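Local coordinates for protein HpcH/HpaI aldolase (Desulfitobacterium hafniense, PDB 3QZ6) that belongs to the HpcH/HpaI aldolase/citrate lyase family and folds as a TIM barrel, a closed ring of eight parallel strands, at residues V59-I73 with L84-G96. Residues are numbered along the deposited sequence; the frame is centred on the assembly and turned at random.
Sequences VSVAKNAGVSVLVRI and LLDIGAEGFMIPG
Val71 joins the parallel strands 68-72 and 91-94 through both backbone groups: its N donates to Gly91 O (3.0 Å) in the carbonyl plane, and its O accepts from Met93 N (3.1 Å), which sits above the plane of the Val71 carbonyl. Glu90 N adds a bond to Val69 O, and a water links Val69 N to Gly88 O. Where strand 68-72 begins, Ser68 OG donates to Glu90 OE2 (2.7 Å), meeting it from above the carboxylate plane; the same carboxylate takes the backbone N of Phe5 and of Leu6, so three donors fix it. Apolar contacts join the outer side of the sheet to Leu84 of helix 78-87 and to Ala89 in the loop after it. Leu84 CD1 lies 3.6 Å from Ile73 CG2 and also touches Val71 CG1, while Ala89 CB meets Val71 CG2. With chi1 at 56°, Ile73 sends CG1 and CD1 alongside Ile94 CD1, leaving CG2 for Leu84 and Phe92 CD1. On the side of the sheet facing the barrel interior, selenomethionine Met93 runs beside Arg72 and bends at chi3 (67°), laying CE over one guanidinium face, 3.2 Å from Arg72 NE. Salt bridges to Asp44 and Glu46 and a bond to Gln149 hold that guanidinium. This beta-alpha-beta unit thus combines an apolar layer under its helix with an arginine on the barrel-interior side, whose positive charge is probably stabilised by Asp44 and Glu46.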
loop_
_atom_site.group_PDB
_atom_site.type_symbol
_atom_site.label_atom_id
_atom_site.label_comp_id
_atom_site.label_asym_id
_atom_site.label_seq_id
_atom_site.Cartn_x
_atom_site.Cartn_y
_atom_site.Cartn_z
ATOM N N VAL A 59 9.504 7.855 10.692
ATOM C CA VAL A 59 10.912 8.033 11.053
ATOM C C VAL A 59 11.312 7.135 12.227
ATOM O O VAL A 59 12.394 6.553 12.234
ATOM C CB VAL A 59 11.200 9.511 11.392
ATOM C CG1 VAL A 59 12.524 9.656 12.154
ATOM C CG2 VAL A 59 11.197 10.353 10.124
ATOM N N SER A 60 10.432 7.005 13.212
ATOM C CA SER A 60 10.726 6.167 14.372
ATOM C C SER A 60 11.055 4.724 13.998
ATOM O O SER A 60 11.903 4.081 14.624
ATOM C CB SER A 60 9.557 6.202 15.353
ATOM O OG SER A 60 9.485 7.488 15.947
ATOM N N VAL A 61 10.370 4.210 12.987
ATOM C CA VAL A 61 10.639 2.871 12.503
ATOM C C VAL A 61 11.878 2.875 11.605
ATOM O O VAL A 61 12.711 1.980 11.685
ATOM C CB VAL A 61 9.419 2.296 11.741
ATOM C CG1 VAL A 61 9.760 0.934 11.145
ATOM C CG2 VAL A 61 8.184 2.204 12.683
ATOM N N ALA A 62 12.009 3.896 10.764
ATOM C CA ALA A 62 13.131 3.955 9.820
ATOM C C ALA A 62 14.492 4.078 10.493
ATOM O O ALA A 62 15.498 3.566 9.983
ATOM C CB ALA A 62 12.933 5.107 8.841
ATOM N N LYS A 63 14.537 4.780 11.621
ATOM C CA LYS A 63 15.812 5.093 12.251
ATOM C C LYS A 63 16.563 3.818 12.621
ATOM O O LYS A 63 17.782 3.752 12.497
ATOM C CB LYS A 63 15.613 5.964 13.490
ATOM C CG LYS A 63 15.416 7.447 13.189
ATOM C CD LYS A 63 16.789 8.115 12.966
ATOM C CE LYS A 63 16.653 9.576 12.558
ATOM N NZ LYS A 63 17.959 10.287 12.723
ATOM N N ASN A 64 15.841 2.801 13.068
ATOM C CA ASN A 64 16.498 1.543 13.425
ATOM C C ASN A 64 16.438 0.493 12.318
ATOM O O ASN A 64 16.938 -0.622 12.482
ATOM C CB ASN A 64 15.915 0.973 14.722
ATOM C CG ASN A 64 16.298 1.796 15.945
ATOM O OD1 ASN A 64 15.447 2.164 16.756
ATOM N ND2 ASN A 64 17.584 2.096 16.074
ATOM N N ALA A 65 15.815 0.840 11.197
ATOM C CA ALA A 65 15.703 -0.095 10.079
ATOM C C ALA A 65 16.765 0.186 9.035
ATOM O O ALA A 65 16.933 -0.576 8.084
ATOM C CB ALA A 65 14.302 -0.032 9.461
ATOM N N GLY A 66 17.489 1.287 9.214
ATOM C CA GLY A 66 18.525 1.656 8.270
ATOM C C GLY A 66 17.984 2.249 6.978
ATOM O O GLY A 66 18.628 2.183 5.942
ATOM N N VAL A 67 16.796 2.835 7.037
ATOM C CA VAL A 67 16.193 3.456 5.860
ATOM C C VAL A 67 16.128 4.968 6.103
ATOM O O VAL A 67 15.802 5.413 7.209
ATOM C CB VAL A 67 14.772 2.882 5.607
ATOM C CG1 VAL A 67 14.115 3.540 4.399
ATOM C CG2 VAL A 67 14.843 1.365 5.412
ATOM N N SER A 68 16.463 5.756 5.083
ATOM C CA SER A 68 16.447 7.205 5.223
ATOM C C SER A 68 15.111 7.774 4.754
ATOM O O SER A 68 14.582 7.359 3.728
ATOM C CB SER A 68 17.574 7.829 4.394
ATOM O OG SER A 68 18.843 7.344 4.793
ATOM N N VAL A 69 14.580 8.742 5.491
ATOM C CA VAL A 69 13.313 9.360 5.118
ATOM C C VAL A 69 13.582 10.776 4.626
ATOM O O VAL A 69 14.140 11.588 5.359
ATOM C CB VAL A 69 12.346 9.419 6.319
ATOM C CG1 VAL A 69 11.010 10.052 5.918
ATOM C CG2 VAL A 69 12.125 8.002 6.914
ATOM N N LEU A 70 13.218 11.068 3.379
ATOM C CA LEU A 70 13.287 12.443 2.884
ATOM C C LEU A 70 11.864 12.951 2.771
ATOM O O LEU A 70 10.934 12.159 2.699
ATOM C CB LEU A 70 13.962 12.510 1.513
ATOM C CG LEU A 70 15.366 11.902 1.414
ATOM C CD1 LEU A 70 15.884 12.037 -0.015
ATOM C CD2 LEU A 70 16.329 12.579 2.399
ATOM N N VAL A 71 11.691 14.266 2.745
ATOM C CA VAL A 71 10.362 14.833 2.572
ATOM C C VAL A 71 10.355 15.852 1.433
ATOM O O VAL A 71 11.244 16.690 1.334
ATOM C CB VAL A 71 9.864 15.514 3.854
ATOM C CG1 VAL A 71 8.403 15.977 3.675
ATOM C CG2 VAL A 71 9.977 14.561 5.056
ATOM N N ARG A 72 9.346 15.766 0.574
ATOM C CA ARG A 72 9.128 16.771 -0.458
ATOM C C ARG A 72 8.175 17.793 0.152
ATOM O O ARG A 72 7.002 17.500 0.379
ATOM C CB ARG A 72 8.499 16.114 -1.684
ATOM C CG ARG A 72 8.117 17.053 -2.824
ATOM C CD ARG A 72 7.093 16.340 -3.714
ATOM N NE ARG A 72 7.535 16.262 -5.089
ATOM C CZ ARG A 72 7.062 15.411 -5.992
ATOM N NH1 ARG A 72 6.120 14.534 -5.674
ATOM N NH2 ARG A 72 7.545 15.435 -7.224
ATOM N N ILE A 73 8.683 18.981 0.452
ATOM C CA ILE A 73 7.888 19.977 1.154
ATOM C C ILE A 73 7.261 20.952 0.167
ATOM O O ILE A 73 7.809 21.199 -0.892
ATOM C CB ILE A 73 8.731 20.716 2.195
ATOM C CG1 ILE A 73 9.972 21.345 1.542
ATOM C CG2 ILE A 73 9.108 19.747 3.334
ATOM C CD1 ILE A 73 10.896 22.049 2.546
ATOM N N LEU A 84 10.892 19.197 10.544
ATOM C CA LEU A 84 11.082 17.898 9.918
ATOM C C LEU A 84 12.482 17.358 10.173
ATOM O O LEU A 84 12.645 16.159 10.369
ATOM C CB LEU A 84 10.759 17.935 8.418
ATOM C CG LEU A 84 9.261 18.108 8.110
ATOM C CD1 LEU A 84 9.041 18.389 6.628
ATOM C CD2 LEU A 84 8.450 16.890 8.568
ATOM N N LEU A 85 13.494 18.229 10.165
ATOM C CA LEU A 85 14.851 17.779 10.495
ATOM C C LEU A 85 14.925 17.365 11.958
ATOM O O LEU A 85 15.592 16.384 12.306
ATOM C CB LEU A 85 15.891 18.869 10.219
ATOM C CG LEU A 85 16.151 19.204 8.749
ATOM C CD1 LEU A 85 17.170 20.324 8.642
ATOM C CD2 LEU A 85 16.644 17.983 7.974
ATOM N N ASP A 86 14.261 18.123 12.822
ATOM C CA ASP A 86 14.293 17.808 14.248
ATOM C C ASP A 86 13.626 16.455 14.487
ATOM O O ASP A 86 14.121 15.625 15.250
ATOM C CB ASP A 86 13.593 18.899 15.062
ATOM C CG ASP A 86 14.433 20.171 15.172
ATOM O OD1 ASP A 86 15.650 20.110 14.910
ATOM O OD2 ASP A 86 13.884 21.224 15.535
ATOM N N ILE A 87 12.501 16.240 13.819
ATOM C CA ILE A 87 11.773 14.972 13.942
ATOM C C ILE A 87 12.629 13.802 13.468
ATOM O O ILE A 87 12.562 12.709 14.028
ATOM C CB ILE A 87 10.433 15.030 13.176
ATOM C CG1 ILE A 87 9.441 15.938 13.920
ATOM C CG2 ILE A 87 9.835 13.644 13.008
ATOM C CD1 ILE A 87 8.279 16.447 13.004
ATOM N N GLY A 88 13.442 14.016 12.434
ATOM C CA GLY A 88 14.378 12.982 12.023
ATOM C C GLY A 88 14.441 12.638 10.545
ATOM O O GLY A 88 15.105 11.674 10.156
ATOM N N ALA A 89 13.747 13.400 9.709
ATOM C CA ALA A 89 13.940 13.249 8.274
ATOM C C ALA A 89 15.398 13.588 8.005
ATOM O O ALA A 89 15.959 14.486 8.640
ATOM C CB ALA A 89 13.031 14.193 7.509
ATOM N N GLU A 90 16.029 12.883 7.075
ATOM C CA GLU A 90 17.435 13.179 6.782
ATOM C C GLU A 90 17.563 14.393 5.879
ATOM O O GLU A 90 18.653 14.966 5.718
ATOM C CB GLU A 90 18.139 11.976 6.146
ATOM C CG GLU A 90 18.278 10.783 7.091
ATOM C CD GLU A 90 19.337 9.794 6.626
ATOM O OE1 GLU A 90 20.194 10.184 5.807
ATOM O OE2 GLU A 90 19.315 8.628 7.074
ATOM N N GLY A 91 16.448 14.796 5.282
ATOM C CA GLY A 91 16.497 15.953 4.406
ATOM C C GLY A 91 15.330 16.045 3.457
ATOM O O GLY A 91 14.265 15.449 3.689
ATOM N N PHE A 92 15.545 16.772 2.364
ATOM C CA PHE A 92 14.440 17.258 1.551
ATOM C C PHE A 92 14.652 17.140 0.059
ATOM O O PHE A 92 15.771 17.213 -0.439
ATOM C CB PHE A 92 14.210 18.737 1.866
ATOM C CG PHE A 92 13.970 19.002 3.310
ATOM C CD1 PHE A 92 12.764 18.644 3.896
ATOM C CD2 PHE A 92 14.955 19.589 4.090
ATOM C CE1 PHE A 92 12.546 18.869 5.248
ATOM C CE2 PHE A 92 14.748 19.818 5.433
ATOM C CZ PHE A 92 13.541 19.466 6.017
HETATM N N MSE A 93 13.544 16.982 -0.652
HETATM C CA MSE A 93 13.515 17.314 -2.061
HETATM C C MSE A 93 12.724 18.609 -2.156
HETATM O O MSE A 93 11.556 18.659 -1.762
HETATM C CB MSE A 93 12.841 16.213 -2.873
HETATM C CG MSE A 93 12.738 16.536 -4.364
HETATM SE SE MSE A 93 12.125 14.990 -5.424
HETATM C CE MSE A 93 10.343 14.870 -4.722
ATOM N N ILE A 94 13.375 19.664 -2.636
ATOM C CA ILE A 94 12.738 20.967 -2.769
ATOM C C ILE A 94 12.159 21.083 -4.178
ATOM O O ILE A 94 12.896 21.017 -5.161
ATOM C CB ILE A 94 13.763 22.110 -2.555
ATOM C CG1 ILE A 94 14.525 21.913 -1.235
ATOM C CG2 ILE A 94 13.062 23.467 -2.576
ATOM C CD1 ILE A 94 13.598 21.876 -0.014
ATOM N N PRO A 95 10.839 21.262 -4.288
ATOM C CA PRO A 95 10.206 21.199 -5.615
ATOM C C PRO A 95 10.308 22.509 -6.388
ATOM O O PRO A 95 10.387 23.568 -5.771
ATOM C CB PRO A 95 8.736 20.915 -5.280
ATOM C CG PRO A 95 8.539 21.597 -3.936
ATOM C CD PRO A 95 9.849 21.399 -3.196
ATOM N N GLY A 96 10.304 22.424 -7.719
ATOM C CA GLY A 96 10.267 23.594 -8.577
ATOM C C GLY A 96 11.307 24.646 -8.234
ATOM O O GLY A 96 10.988 25.822 -8.134
HETATM O O HOH W 1 15.125 9.588 8.290
#